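Local structure of kinectin 1 (Kinesin receptor) (Legionella pneumophila, 4MU6) at residues E90-D94 / R193-R197; L101-L105 / N183-L187; Y73-E79 / T224-N229; I108-I112 / L176-E180. The protein is a Legionella effector of unknown molecular function, probably membrane-anchored, represented here by its mostly helical N-terminal coiled-coil domain. All blocks are in the same frame, centred on the assembly; numbering follows the deposited sequence.

Contact 1 of 4, residues E90-D94 / R193-R197; sequences EALKD and RASVR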
loop_
_atom_site.group_PDB
_atom_site.type_symbol
_atom_site.label_atom_id
_atom_site.label_comp_id
_atom_site.label_asym_id
_atom_site.label_seq_id
_atom_site.Cartn_x
_atom_site.Cartn_y
_atom_site.Cartn_z
ATOM N N GLU A 90 -8.340 -10.269 -24.745
ATOM C CA GLU A 90 -7.336 -11.082 -25.417
ATOM C C GLU A 90 -7.833 -12.521 -25.518
ATOM O O GLU A 90 -7.661 -13.169 -26.542
ATOM C CB GLU A 90 -5.980 -11.025 -24.700
ATOM C CG GLU A 90 -4.916 -11.903 -25.371
ATOM C CD GLU A 90 -3.588 -11.971 -24.612
ATOM O OE1 GLU A 90 -3.566 -12.478 -23.462
ATOM O OE2 GLU A 90 -2.559 -11.531 -25.184
ATOM N N ALA A 91 -8.454 -12.999 -24.445
ATOM C CA ALA A 91 -9.062 -14.325 -24.389
ATOM C C ALA A 91 -10.105 -14.548 -25.488
ATOM O O ALA A 91 -10.159 -15.621 -26.099
ATOM C CB ALA A 91 -9.696 -14.558 -23.004
ATOM N N LEU A 92 -10.939 -13.540 -25.729
ATOM C CA LEU A 92 -11.969 -13.640 -26.753
ATOM C C LEU A 92 -11.338 -13.716 -28.136
ATOM O O LEU A 92 -11.744 -14.513 -28.986
ATOM C CB LEU A 92 -12.910 -12.449 -26.685
ATOM C CG LEU A 92 -13.922 -12.393 -27.825
ATOM C CD1 LEU A 92 -14.885 -13.552 -27.728
ATOM C CD2 LEU A 92 -14.668 -11.078 -27.808
ATOM N N LYS A 93 -10.337 -12.875 -28.345
ATOM C CA LYS A 93 -9.596 -12.851 -29.590
ATOM C C LYS A 93 -8.916 -14.200 -29.860
ATOM O O LYS A 93 -8.991 -14.731 -30.976
ATOM C CB LYS A 93 -8.568 -11.720 -29.539
ATOM C CG LYS A 93 -7.767 -11.524 -30.799
ATOM C CD LYS A 93 -6.778 -10.359 -30.637
ATOM C CE LYS A 93 -7.474 -9.070 -30.192
ATOM N NZ LYS A 93 -7.941 -8.245 -31.346
ATOM N N ASP A 94 -8.267 -14.755 -28.838
ATOM C CA ASP A 94 -7.593 -16.043 -28.969
ATOM C C ASP A 94 -8.589 -17.177 -29.182
ATOM O O ASP A 94 -8.312 -18.123 -29.917
ATOM C CB ASP A 94 -6.683 -16.323 -27.765
ATOM C CG ASP A 94 -5.322 -15.619 -27.878
ATOM O OD1 ASP A 94 -5.040 -15.027 -28.950
ATOM O OD2 ASP A 94 -4.532 -15.657 -26.903
ATOM N N ARG A 193 -0.346 -18.057 -23.949
ATOM C CA ARG A 193 -1.022 -16.840 -23.536
ATOM C C ARG A 193 -2.205 -17.160 -22.626
ATOM O O ARG A 193 -2.524 -16.376 -21.735
ATOM C CB ARG A 193 -1.461 -15.997 -24.732
ATOM C CG ARG A 193 -0.295 -15.371 -25.504
ATOM C CD ARG A 193 -0.785 -14.328 -26.495
ATOM N NE ARG A 193 -1.748 -14.871 -27.455
ATOM C CZ ARG A 193 -1.422 -15.369 -28.642
ATOM N NH1 ARG A 193 -0.153 -15.415 -29.026
ATOM N NH2 ARG A 193 -2.368 -15.830 -29.448
ATOM N N ALA A 194 -2.838 -18.310 -22.841
ATOM C CA ALA A 194 -3.922 -18.755 -21.963
ATOM C C ALA A 194 -3.411 -19.007 -20.548
ATOM O O ALA A 194 -4.036 -18.610 -19.567
ATOM C CB ALA A 194 -4.587 -20.015 -22.517
ATOM N N SER A 195 -2.263 -19.665 -20.450
ATOM C CA SER A 195 -1.683 -19.974 -19.149
ATOM C C SER A 195 -1.341 -18.724 -18.368
ATOM O O SER A 195 -1.487 -18.684 -17.142
ATOM C CB SER A 195 -0.440 -20.838 -19.320
ATOM O OG SER A 195 -0.819 -22.138 -19.754
ATOM N N VAL A 196 -0.881 -17.700 -19.081
ATOM C CA VAL A 196 -0.545 -16.441 -18.450
ATOM C C VAL A 196 -1.813 -15.786 -17.893
ATOM O O VAL A 196 -1.833 -15.367 -16.730
ATOM C CB VAL A 196 0.192 -15.501 -19.416
ATOM C CG1 VAL A 196 0.179 -14.079 -18.906
ATOM C CG2 VAL A 196 1.631 -16.005 -19.655
ATOM N N ARG A 197 -2.862 -15.703 -18.713
ATOM C CA ARG A 197 -4.137 -15.145 -18.252
ATOM C C ARG A 197 -4.682 -15.890 -17.043
ATOM O O ARG A 197 -5.300 -15.294 -16.168
ATOM C CB ARG A 197 -5.189 -15.134 -19.371
ATOM C CG ARG A 197 -4.894 -14.103 -20.458
ATOM C CD ARG A 197 -6.042 -13.978 -21.452
ATOM N NE ARG A 197 -6.359 -15.248 -22.102
ATOM C CZ ARG A 197 -5.829 -15.654 -23.256
ATOM N NH1 ARG A 197 -4.954 -14.886 -23.889
ATOM N NH2 ARG A 197 -6.188 -16.819 -23.780
HETATM O O HOH W 1 -1.610 -13.578 -22.401
#
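Glu-90 and Asp-94 of helix 43-105 face Arg-193 and Arg-197 of helix 158-217 across an antiparallel helix pair, the local axes passing 10.8 Å apart with directions 154° from each other. A four-residue salt-bridge network joins this part of the coiled-coil arm. Asp-94, which is buried, sits at its centre. Arg-193 NE donates to the syn lone pair of Asp-94 OD2 at 2.9 Å, and Arg-193 NH2 reaches Asp-94 OD1 at 2.8 Å from above the carboxylate plane. The short aspartate suits this place because the arginine does the reaching, its chain bent at chi3 (-58°) to bring that edge round. Arg-197 NH1 then ties both acids together, meeting Glu-90 OE1 at 2.8 Å and Asp-94 OD2 at 3.1 Å. Asp-94 OD2 therefore accepts from both arginines, which would probably favour its ionised form. The longer Glu-90, its CG trans to the backbone N (chi1 179°), spans the gap to NH1, which meets OE1 from above the carboxylate plane. Small Ala-91 lets the Arg-197 guanidinium lie flat near the backbone: Ala-91 CA stands over the centre of one face, while Arg-193 O and Ala-194 CA cover the other. Ala-91 CB comes within 3.5 Å of Arg-197 NE.

Contact 2 of 4, residues L101-L105 / N183-L187; sequences LTREL and NKIKL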
loop_
_atom_site.group_PDB
_atom_site.type_symbol
_atom_site.label_atom_id
_atom_site.label_comp_id
_atom_site.label_asym_id
_atom_site.label_seq_id
_atom_site.Cartn_x
_atom_site.Cartn_y
_atom_site.Cartn_z
ATOM N N LEU A 101 -7.858 -21.493 -36.699
ATOM C CA LEU A 101 -6.655 -22.291 -36.915
ATOM C C LEU A 101 -6.989 -23.773 -36.911
ATOM O O LEU A 101 -6.435 -24.550 -37.689
ATOM C CB LEU A 101 -5.610 -22.009 -35.842
ATOM C CG LEU A 101 -4.959 -20.627 -35.838
ATOM C CD1 LEU A 101 -4.182 -20.480 -34.561
ATOM C CD2 LEU A 101 -4.047 -20.435 -37.060
ATOM N N THR A 102 -7.911 -24.153 -36.037
ATOM C CA THR A 102 -8.248 -25.553 -35.855
ATOM C C THR A 102 -9.146 -26.010 -36.982
ATOM O O THR A 102 -9.040 -27.134 -37.441
ATOM C CB THR A 102 -8.939 -25.769 -34.510
ATOM O OG1 THR A 102 -8.048 -25.359 -33.459
ATOM C CG2 THR A 102 -9.320 -27.230 -34.312
ATOM N N ARG A 103 -10.029 -25.125 -37.431
ATOM C CA ARG A 103 -10.883 -25.445 -38.556
ATOM C C ARG A 103 -10.003 -25.674 -39.783
ATOM O O ARG A 103 -10.213 -26.628 -40.527
ATOM C CB ARG A 103 -11.905 -24.329 -38.786
ATOM C CG ARG A 103 -12.793 -24.506 -40.003
ATOM C CD ARG A 103 -13.813 -23.376 -40.103
ATOM N NE ARG A 103 -14.637 -23.313 -38.898
ATOM C CZ ARG A 103 -14.711 -22.263 -38.086
ATOM N NH1 ARG A 103 -14.027 -21.151 -38.348
ATOM N NH2 ARG A 103 -15.486 -22.320 -37.017
ATOM N N GLU A 104 -8.985 -24.836 -39.977
ATOM C CA GLU A 104 -8.084 -25.036 -41.115
ATOM C C GLU A 104 -7.273 -26.335 -41.005
ATOM O O GLU A 104 -7.183 -27.114 -41.963
ATOM C CB GLU A 104 -7.154 -23.840 -41.291
ATOM C CG GLU A 104 -6.208 -23.988 -42.472
ATOM C CD GLU A 104 -5.567 -22.669 -42.863
ATOM O OE1 GLU A 104 -5.311 -21.840 -41.957
ATOM O OE2 GLU A 104 -5.342 -22.455 -44.076
ATOM N N LEU A 105 -6.707 -26.573 -39.825
ATOM C CA LEU A 105 -5.934 -27.784 -39.556
ATOM C C LEU A 105 -6.699 -29.069 -39.846
ATOM O O LEU A 105 -6.135 -30.017 -40.395
ATOM C CB LEU A 105 -5.471 -27.813 -38.102
ATOM C CG LEU A 105 -4.093 -27.253 -37.771
ATOM C CD1 LEU A 105 -3.803 -27.488 -36.306
ATOM C CD2 LEU A 105 -3.019 -27.898 -38.629
ATOM N N ASN A 183 0.231 -23.329 -38.223
ATOM C CA ASN A 183 -0.969 -23.305 -37.405
ATOM C C ASN A 183 -0.730 -24.022 -36.089
ATOM O O ASN A 183 -1.238 -23.616 -35.052
ATOM C CB ASN A 183 -2.171 -23.881 -38.149
ATOM C CG ASN A 183 -2.648 -22.969 -39.252
ATOM O OD1 ASN A 183 -1.951 -22.021 -39.626
ATOM N ND2 ASN A 183 -3.837 -23.252 -39.791
ATOM N N LYS A 184 0.075 -25.073 -36.111
ATOM C CA LYS A 184 0.376 -25.743 -34.857
ATOM C C LYS A 184 1.185 -24.859 -33.913
ATOM O O LYS A 184 0.913 -24.837 -32.719
ATOM C CB LYS A 184 1.035 -27.096 -35.077
ATOM C CG LYS A 184 0.014 -28.208 -35.250
ATOM C CD LYS A 184 0.660 -29.573 -35.113
ATOM C CE LYS A 184 1.103 -30.098 -36.442
ATOM N NZ LYS A 184 1.855 -31.375 -36.291
ATOM N N ILE A 185 2.156 -24.123 -34.449
ATOM C CA ILE A 185 2.924 -23.184 -33.634
ATOM C C ILE A 185 2.004 -22.120 -33.024
ATOM O O ILE A 185 2.116 -21.801 -31.844
ATOM C CB ILE A 185 4.074 -22.549 -34.448
ATOM C CG1 ILE A 185 5.146 -23.606 -34.730
ATOM C CG2 ILE A 185 4.687 -21.342 -33.721
ATOM C CD1 ILE A 185 6.133 -23.230 -35.823
ATOM N N LYS A 186 1.069 -21.609 -33.819
ATOM C CA LYS A 186 0.174 -20.551 -33.353
ATOM C C LYS A 186 -0.787 -21.095 -32.308
ATOM O O LYS A 186 -1.288 -20.359 -31.467
ATOM C CB LYS A 186 -0.624 -19.970 -34.528
ATOM C CG LYS A 186 0.075 -18.876 -35.309
ATOM C CD LYS A 186 -0.548 -18.719 -36.683
ATOM C CE LYS A 186 0.103 -17.593 -37.483
ATOM N NZ LYS A 186 -0.280 -17.681 -38.927
ATOM N N LEU A 187 -1.067 -22.390 -32.387
ATOM C CA LEU A 187 -1.936 -23.004 -31.418
ATOM C C LEU A 187 -1.182 -23.139 -30.107
ATOM O O LEU A 187 -1.755 -22.927 -29.046
ATOM C CB LEU A 187 -2.469 -24.342 -31.910
ATOM C CG LEU A 187 -3.605 -24.255 -32.936
ATOM C CD1 LEU A 187 -4.031 -25.656 -33.331
ATOM C CD2 LEU A 187 -4.793 -23.474 -32.387
#
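Leu-101 and Leu-105 meet Asn-183 and Leu-187 where helices 43-105 and 158-217 run antiparallel, their local axes 10.0 Å apart and 148° between directions. The apolar contacts form the seam of the coiled-coil arm. With CG anti to the carbonyl carbon (chi1 -77°), Leu-187 splits its branches between two leucines one turn apart: CD2 slides past Leu-101, 3.8 Å from its CD1, and CD1 meets Leu-105 CD1 tip to tip at 3.5 Å. Branched leucine suits both sides, since each methyl finds its own neighbour. Leu-101 CD1 also rests on Lys-186 CB at 3.6 Å; the lysine lends its carbon base to the seam while its amino end leads away. Leu-101 CD2 packs against the amide carbon of Asn-183, CG, at 3.6 Å.

The polar part centres on Asn-183: its ND2 donates to Glu-104 OE1 at 3.0 Å, nearly straight at 166°; the acceptor lies in the amide plane, but the carboxylate is approached from above its own plane. Asn-183 OD1 accepts from Gln-179 NE2, and Thr-102 OG1 bonds to Lys-98 O within its helix. With donor and acceptor both used, the buried amide can sit among leucines and ties the seam to Glu-104 at its edge.

Contact 3 of 4, residues Y73-E79 / T224-N229; sequences YKAQLAE and TLSGKN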
loop_
_atom_site.group_PDB
_atom_site.type_symbol
_atom_site.label_atom_id
_atom_site.label_comp_id
_atom_site.label_asym_id
_atom_site.label_seq_id
_atom_site.Cartn_x
_atom_site.Cartn_y
_atom_site.Cartn_z
ATOM N N TYR A 73 -5.265 0.905 -1.698
ATOM C CA TYR A 73 -6.329 -0.058 -1.904
ATOM C C TYR A 73 -7.017 0.213 -3.228
ATOM O O TYR A 73 -7.211 -0.704 -4.026
ATOM C CB TYR A 73 -7.346 0.016 -0.768
ATOM C CG TYR A 73 -8.601 -0.812 -0.951
ATOM C CD1 TYR A 73 -9.715 -0.286 -1.597
ATOM C CD2 TYR A 73 -8.688 -2.107 -0.446
ATOM C CE1 TYR A 73 -10.879 -1.024 -1.741
ATOM C CE2 TYR A 73 -9.854 -2.856 -0.581
ATOM C CZ TYR A 73 -10.945 -2.296 -1.228
ATOM O OH TYR A 73 -12.099 -3.019 -1.392
ATOM N N LYS A 74 -7.379 1.475 -3.440
ATOM C CA LYS A 74 -8.178 1.891 -4.592
ATOM C C LYS A 74 -7.387 1.812 -5.895
ATOM O O LYS A 74 -7.941 1.518 -6.958
ATOM C CB LYS A 74 -8.684 3.327 -4.394
ATOM C CG LYS A 74 -9.722 3.505 -3.267
ATOM C CD LYS A 74 -9.956 4.987 -2.948
ATOM C CE LYS A 74 -11.107 5.182 -1.966
ATOM N NZ LYS A 74 -11.235 6.601 -1.491
ATOM N N ALA A 75 -6.095 2.114 -5.806
ATOM C CA ALA A 75 -5.243 2.130 -6.978
ATOM C C ALA A 75 -5.079 0.694 -7.465
ATOM O O ALA A 75 -5.198 0.419 -8.655
ATOM C CB ALA A 75 -3.901 2.763 -6.653
ATOM N N GLN A 76 -4.837 -0.227 -6.536
ATOM C CA GLN A 76 -4.729 -1.640 -6.902
ATOM C C GLN A 76 -6.024 -2.200 -7.471
ATOM O O GLN A 76 -5.991 -3.010 -8.408
ATOM C CB GLN A 76 -4.299 -2.506 -5.725
ATOM C CG GLN A 76 -4.115 -3.975 -6.103
ATOM C CD GLN A 76 -2.827 -4.232 -6.874
ATOM O OE1 GLN A 76 -1.728 -3.987 -6.370
ATOM N NE2 GLN A 76 -2.957 -4.749 -8.100
ATOM N N LEU A 77 -7.157 -1.805 -6.889
ATOM C CA LEU A 77 -8.441 -2.273 -7.394
ATOM C C LEU A 77 -8.605 -1.839 -8.843
ATOM O O LEU A 77 -8.887 -2.660 -9.714
ATOM C CB LEU A 77 -9.617 -1.796 -6.540
ATOM C CG LEU A 77 -10.966 -2.442 -6.902
ATOM C CD1 LEU A 77 -10.909 -3.982 -6.886
ATOM C CD2 LEU A 77 -12.088 -1.954 -5.989
ATOM N N ALA A 78 -8.393 -0.554 -9.105
ATOM C CA ALA A 78 -8.443 -0.041 -10.475
ATOM C C ALA A 78 -7.477 -0.759 -11.455
ATOM O O ALA A 78 -7.845 -1.037 -12.599
ATOM C CB ALA A 78 -8.213 1.482 -10.482
ATOM N N GLU A 79 -6.254 -1.058 -11.011
ATOM C CA GLU A 79 -5.296 -1.786 -11.853
ATOM C C GLU A 79 -5.856 -3.151 -12.195
ATOM O O GLU A 79 -5.768 -3.604 -13.335
ATOM C CB GLU A 79 -3.963 -1.989 -11.129
ATOM C CG GLU A 79 -2.874 -0.985 -11.432
ATOM C CD GLU A 79 -1.585 -1.302 -10.689
ATOM O OE1 GLU A 79 -1.437 -0.867 -9.523
ATOM O OE2 GLU A 79 -0.725 -2.002 -11.265
ATOM N N THR A 224 -4.074 -7.198 -0.190
ATOM C CA THR A 224 -4.851 -6.691 -1.318
ATOM C C THR A 224 -3.957 -6.031 -2.376
ATOM O O THR A 224 -4.452 -5.539 -3.388
ATOM C CB THR A 224 -5.922 -5.680 -0.880
ATOM O OG1 THR A 224 -5.309 -4.405 -0.632
ATOM C CG2 THR A 224 -6.631 -6.167 0.393
ATOM N N LEU A 225 -2.646 -5.997 -2.138
ATOM C CA LEU A 225 -1.740 -5.303 -3.063
ATOM C C LEU A 225 -0.716 -6.244 -3.680
ATOM O O LEU A 225 -0.325 -7.234 -3.060
ATOM C CB LEU A 225 -1.000 -4.175 -2.342
ATOM C CG LEU A 225 -1.904 -3.255 -1.520
ATOM C CD1 LEU A 225 -1.065 -2.372 -0.616
ATOM C CD2 LEU A 225 -2.788 -2.422 -2.436
ATOM N N SER A 226 -0.261 -5.911 -4.887
ATOM C CA SER A 226 0.848 -6.622 -5.513
ATOM C C SER A 226 2.091 -6.285 -4.713
ATOM O O SER A 226 2.092 -5.308 -3.966
ATOM C CB SER A 226 1.037 -6.144 -6.948
ATOM O OG SER A 226 1.367 -4.756 -6.953
ATOM N N GLY A 227 3.151 -7.073 -4.883
ATOM C CA GLY A 227 4.381 -6.867 -4.135
ATOM C C GLY A 227 4.955 -5.469 -4.308
ATOM O O GLY A 227 5.417 -4.844 -3.351
ATOM N N LYS A 228 4.911 -4.980 -5.541
ATOM C CA LYS A 228 5.429 -3.658 -5.869
ATOM C C LYS A 228 4.615 -2.562 -5.190
ATOM O O LYS A 228 5.173 -1.555 -4.747
ATOM C CB LYS A 228 5.407 -3.450 -7.376
ATOM C CG LYS A 228 5.792 -2.029 -7.805
ATOM C CD LYS A 228 5.633 -1.862 -9.312
ATOM C CE LYS A 228 5.844 -0.414 -9.738
ATOM N NZ LYS A 228 5.830 -0.291 -11.227
ATOM N N ASN A 229 3.299 -2.762 -5.106
ATOM C CA ASN A 229 2.430 -1.795 -4.434
ATOM C C ASN A 229 2.525 -1.808 -2.903
ATOM O O ASN A 229 2.468 -0.744 -2.273
ATOM C CB ASN A 229 0.982 -1.898 -4.924
ATOM C CG ASN A 229 0.807 -1.311 -6.316
ATOM O OD1 ASN A 229 1.473 -0.336 -6.669
ATOM N ND2 ASN A 229 -0.085 -1.900 -7.113
HETATM O O HOH W 2 -6.826 -3.515 -3.382
HETATM O O HOH W 3 1.534 -4.098 -9.855
#
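Gln-76 of helix 43-105 reaches into the turn ahead of helix 227-273, where Ser-226 and Asn-229 hold its amide oxygen. This is the tight part of the contact. Ser-226 N donates to Gln-76 OE1 at 2.8 Å with an N-H...O angle of 169°, and Asn-229 ND2 does so at 2.8 Å and 171°. The two donors approach from opposite faces of the amide plane, each well out of it. A bend at chi2 (76°) turns the oxygen toward them, while Gln-76 NE2 bonds to Asp-80 OD1 in its own helix, so both ends of the amide are used and its orientation is fixed. Lower on the chain, Gln-76 CB lies 3.6 Å from Leu-225 CD2, a greasy neighbour for its methylene. Ser-226 is the N-cap of the following helix, its OG accepting weakly from Asn-229 N. The compact serine suits that role while leaving its own N-H to the glutamine.

The solvent side belongs to exposed Glu-79, whose OE1 receives Asn-229 ND2 at 3.0 Å on its syn side; a water bonds Ser-226 OG and, weakly, Glu-79 OE2. The fit is also loose at Tyr-73, whose ring only brushes Thr-224 obliquely, and a water bridges Tyr-73 O and Thr-224 O. Tyr-73 OH bonds to Asn-215 and Thr-224 OG1 to Ile-221 O. The chemistry is thus polar: one glutamine oxygen accepts from the N-terminal turn of another helix, consistent with fixing the link between helices 158-217 and 227-273 against the long helix.

Contact 4 of 4, residues I108-I112 / L176-E180; sequences IPTQI and LFEQE
Ile-112 carries CG1 beside its backbone N (chi1 -74°), which sends CD1 across to Phe-177, while Leu-176, with CG likewise anti to its carbonyl carbon, extends between Ile-108, Gln-111 and Ile-112. Helices 108-127 and 158-217 are nearly antiparallel here, 169° between directions, and their local axes approach to 10.2 Å; they form part of the helical-hairpin arm of the coiled-coil domain.

The aromatic contact is a CH-pi one. Ile-112 CD1 sits 3.9 Å from the Phe-177 ring centroid, only 11° off the ring normal. Although the CB of Phe-177 points away from helix 108-127, its long side chain brings the ring back over the isoleucine methyl. A bulky ring suits this outer position, where it covers the isoleucine at the border of the seam.

Leu-176 fills the middle. Leu-176 CB lies 3.8 Å from Ile-112 CG1, the two side chains sliding past each other in opposite directions. Leu-176 CD2 reaches the amide of Gln-111, 3.6 Å from OE1, and Leu-176 CD1 rests on Gln-111 CB at 3.8 Å, so the glutamine contributes both its methylene and its amide to a leucine's surroundings. Further along, Ile-108 CD1 lies 3.8 Å from Gln-179 CG and 4.1 Å from Glu-180 CB. Gln-179 offers only its aliphatic base here.

Adhesion across this stretch is therefore dispersive, gained from burying methyls, an aromatic face and the carbon parts of polar residues, with the polar end of Gln-179 turned to Asn-183 in its own helix.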
loop_
_atom_site.group_PDB
_atom_site.type_symbol
_atom_site.label_atom_id
_atom_site.label_comp_id
_atom_site.label_asym_id
_atom_site.label_seq_id
_atom_site.Cartn_x
_atom_site.Cartn_y
_atom_site.Cartn_z
ATOM N N ILE A 108 -6.618 -29.569 -43.737
ATOM C CA ILE A 108 -5.351 -29.717 -44.463
ATOM C C ILE A 108 -5.024 -31.147 -44.990
ATOM O O ILE A 108 -4.594 -31.289 -46.134
ATOM C CB ILE A 108 -4.174 -29.109 -43.665
ATOM C CG1 ILE A 108 -4.387 -27.604 -43.502
ATOM C CG2 ILE A 108 -2.845 -29.389 -44.350
ATOM C CD1 ILE A 108 -3.271 -26.891 -42.774
ATOM N N PRO A 109 -5.228 -32.200 -44.169
ATOM C CA PRO A 109 -5.053 -33.572 -44.681
ATOM C C PRO A 109 -5.932 -33.883 -45.890
ATOM O O PRO A 109 -5.496 -34.585 -46.798
ATOM C CB PRO A 109 -5.486 -34.439 -43.501
ATOM C CG PRO A 109 -5.184 -33.608 -42.318
ATOM C CD PRO A 109 -5.462 -32.197 -42.714
ATOM N N THR A 110 -7.152 -33.364 -45.906
ATOM C CA THR A 110 -8.008 -33.509 -47.082
ATOM C C THR A 110 -7.417 -32.817 -48.324
ATOM O O THR A 110 -7.362 -33.407 -49.407
ATOM C CB THR A 110 -9.412 -32.988 -46.798
ATOM O OG1 THR A 110 -10.020 -33.834 -45.821
ATOM C CG2 THR A 110 -10.264 -32.976 -48.063
ATOM N N GLN A 111 -6.966 -31.577 -48.151
ATOM C CA GLN A 111 -6.366 -30.805 -49.231
ATOM C C GLN A 111 -5.141 -31.516 -49.786
ATOM O O GLN A 111 -5.001 -31.661 -51.003
ATOM C CB GLN A 111 -5.955 -29.417 -48.738
ATOM C CG GLN A 111 -7.128 -28.500 -48.463
ATOM C CD GLN A 111 -6.730 -27.263 -47.668
ATOM O OE1 GLN A 111 -6.377 -27.343 -46.479
ATOM N NE2 GLN A 111 -6.775 -26.113 -48.327
ATOM N N ILE A 112 -4.252 -31.941 -48.891
ATOM C CA ILE A 112 -3.059 -32.652 -49.306
ATOM C C ILE A 112 -3.411 -33.890 -50.127
ATOM O O ILE A 112 -2.836 -34.115 -51.185
ATOM C CB ILE A 112 -2.186 -33.020 -48.107
ATOM C CG1 ILE A 112 -1.497 -31.758 -47.593
ATOM C CG2 ILE A 112 -1.152 -34.084 -48.509
ATOM C CD1 ILE A 112 -0.921 -31.887 -46.191
ATOM N N LEU A 176 0.874 -26.320 -48.041
ATOM C CA LEU A 176 -0.042 -26.928 -47.091
ATOM C C LEU A 176 0.702 -27.495 -45.889
ATOM O O LEU A 176 0.270 -27.311 -44.750
ATOM C CB LEU A 176 -0.872 -28.013 -47.776
ATOM C CG LEU A 176 -1.922 -27.455 -48.742
ATOM C CD1 LEU A 176 -2.400 -28.527 -49.738
ATOM C CD2 LEU A 176 -3.084 -26.878 -47.954
ATOM N N PHE A 177 1.812 -28.186 -46.142
ATOM C CA PHE A 177 2.614 -28.737 -45.050
ATOM C C PHE A 177 3.180 -27.620 -44.177
ATOM O O PHE A 177 3.249 -27.773 -42.956
ATOM C CB PHE A 177 3.739 -29.650 -45.556
ATOM C CG PHE A 177 3.300 -31.090 -45.825
ATOM C CD1 PHE A 177 2.927 -31.931 -44.782
ATOM C CD2 PHE A 177 3.284 -31.602 -47.119
ATOM C CE1 PHE A 177 2.525 -33.252 -45.028
ATOM C CE2 PHE A 177 2.890 -32.928 -47.373
ATOM C CZ PHE A 177 2.512 -33.747 -46.330
ATOM N N GLU A 178 3.586 -26.511 -44.799
ATOM C CA GLU A 178 4.020 -25.335 -44.046
ATOM C C GLU A 178 2.855 -24.686 -43.293
ATOM O O GLU A 178 3.020 -24.188 -42.173
ATOM C CB GLU A 178 4.662 -24.300 -44.966
ATOM C CG GLU A 178 5.337 -23.182 -44.197
ATOM C CD GLU A 178 5.930 -22.108 -45.094
ATOM O OE1 GLU A 178 5.925 -22.295 -46.332
ATOM O OE2 GLU A 178 6.397 -21.078 -44.553
ATOM N N GLN A 179 1.681 -24.680 -43.918
ATOM C CA GLN A 179 0.491 -24.132 -43.285
ATOM C C GLN A 179 0.201 -24.926 -42.018
ATOM O O GLN A 179 -0.137 -24.360 -40.962
ATOM C CB GLN A 179 -0.708 -24.205 -44.232
ATOM C CG GLN A 179 -1.951 -23.505 -43.702
ATOM C CD GLN A 179 -1.800 -21.986 -43.692
ATOM O OE1 GLN A 179 -1.529 -21.373 -44.724
ATOM N NE2 GLN A 179 -1.975 -21.376 -42.521
ATOM N N GLU A 180 0.356 -26.244 -42.123
ATOM C CA GLU A 180 0.073 -27.129 -40.999
ATOM C C GLU A 180 0.961 -26.849 -39.783
ATOM O O GLU A 180 0.468 -26.615 -38.678
ATOM C CB GLU A 180 0.202 -28.591 -41.422
ATOM C CG GLU A 180 -0.096 -29.587 -40.310
ATOM C CD GLU A 180 -0.158 -31.029 -40.816
ATOM O OE1 GLU A 180 0.884 -31.546 -41.278
ATOM O OE2 GLU A 180 -1.251 -31.638 -40.760
#

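Overall arrangement
The four contacts follow the long helical arm, and no site of known function is assigned to them. Contacts 1 and 2 both pair helix 43-105 with helix 158-217, their centres 15 Å apart, and switch from salt bridges to leucines. Contact 4 continues the same seam: helix 43-105 gives way to helix 108-127, and the centre of contact 4 lies 11 Å from that of contact 2, close enough for Glu-104 and Leu-105 to pack on Gln-179 and Glu-180. Contact 3 lies nearest the middle of the chain, its centre 22 Å from that of contact 1 and 48 Å from that of contact 4. There helix 43-105 meets the start of helix 227-273, the next helix after 158-217.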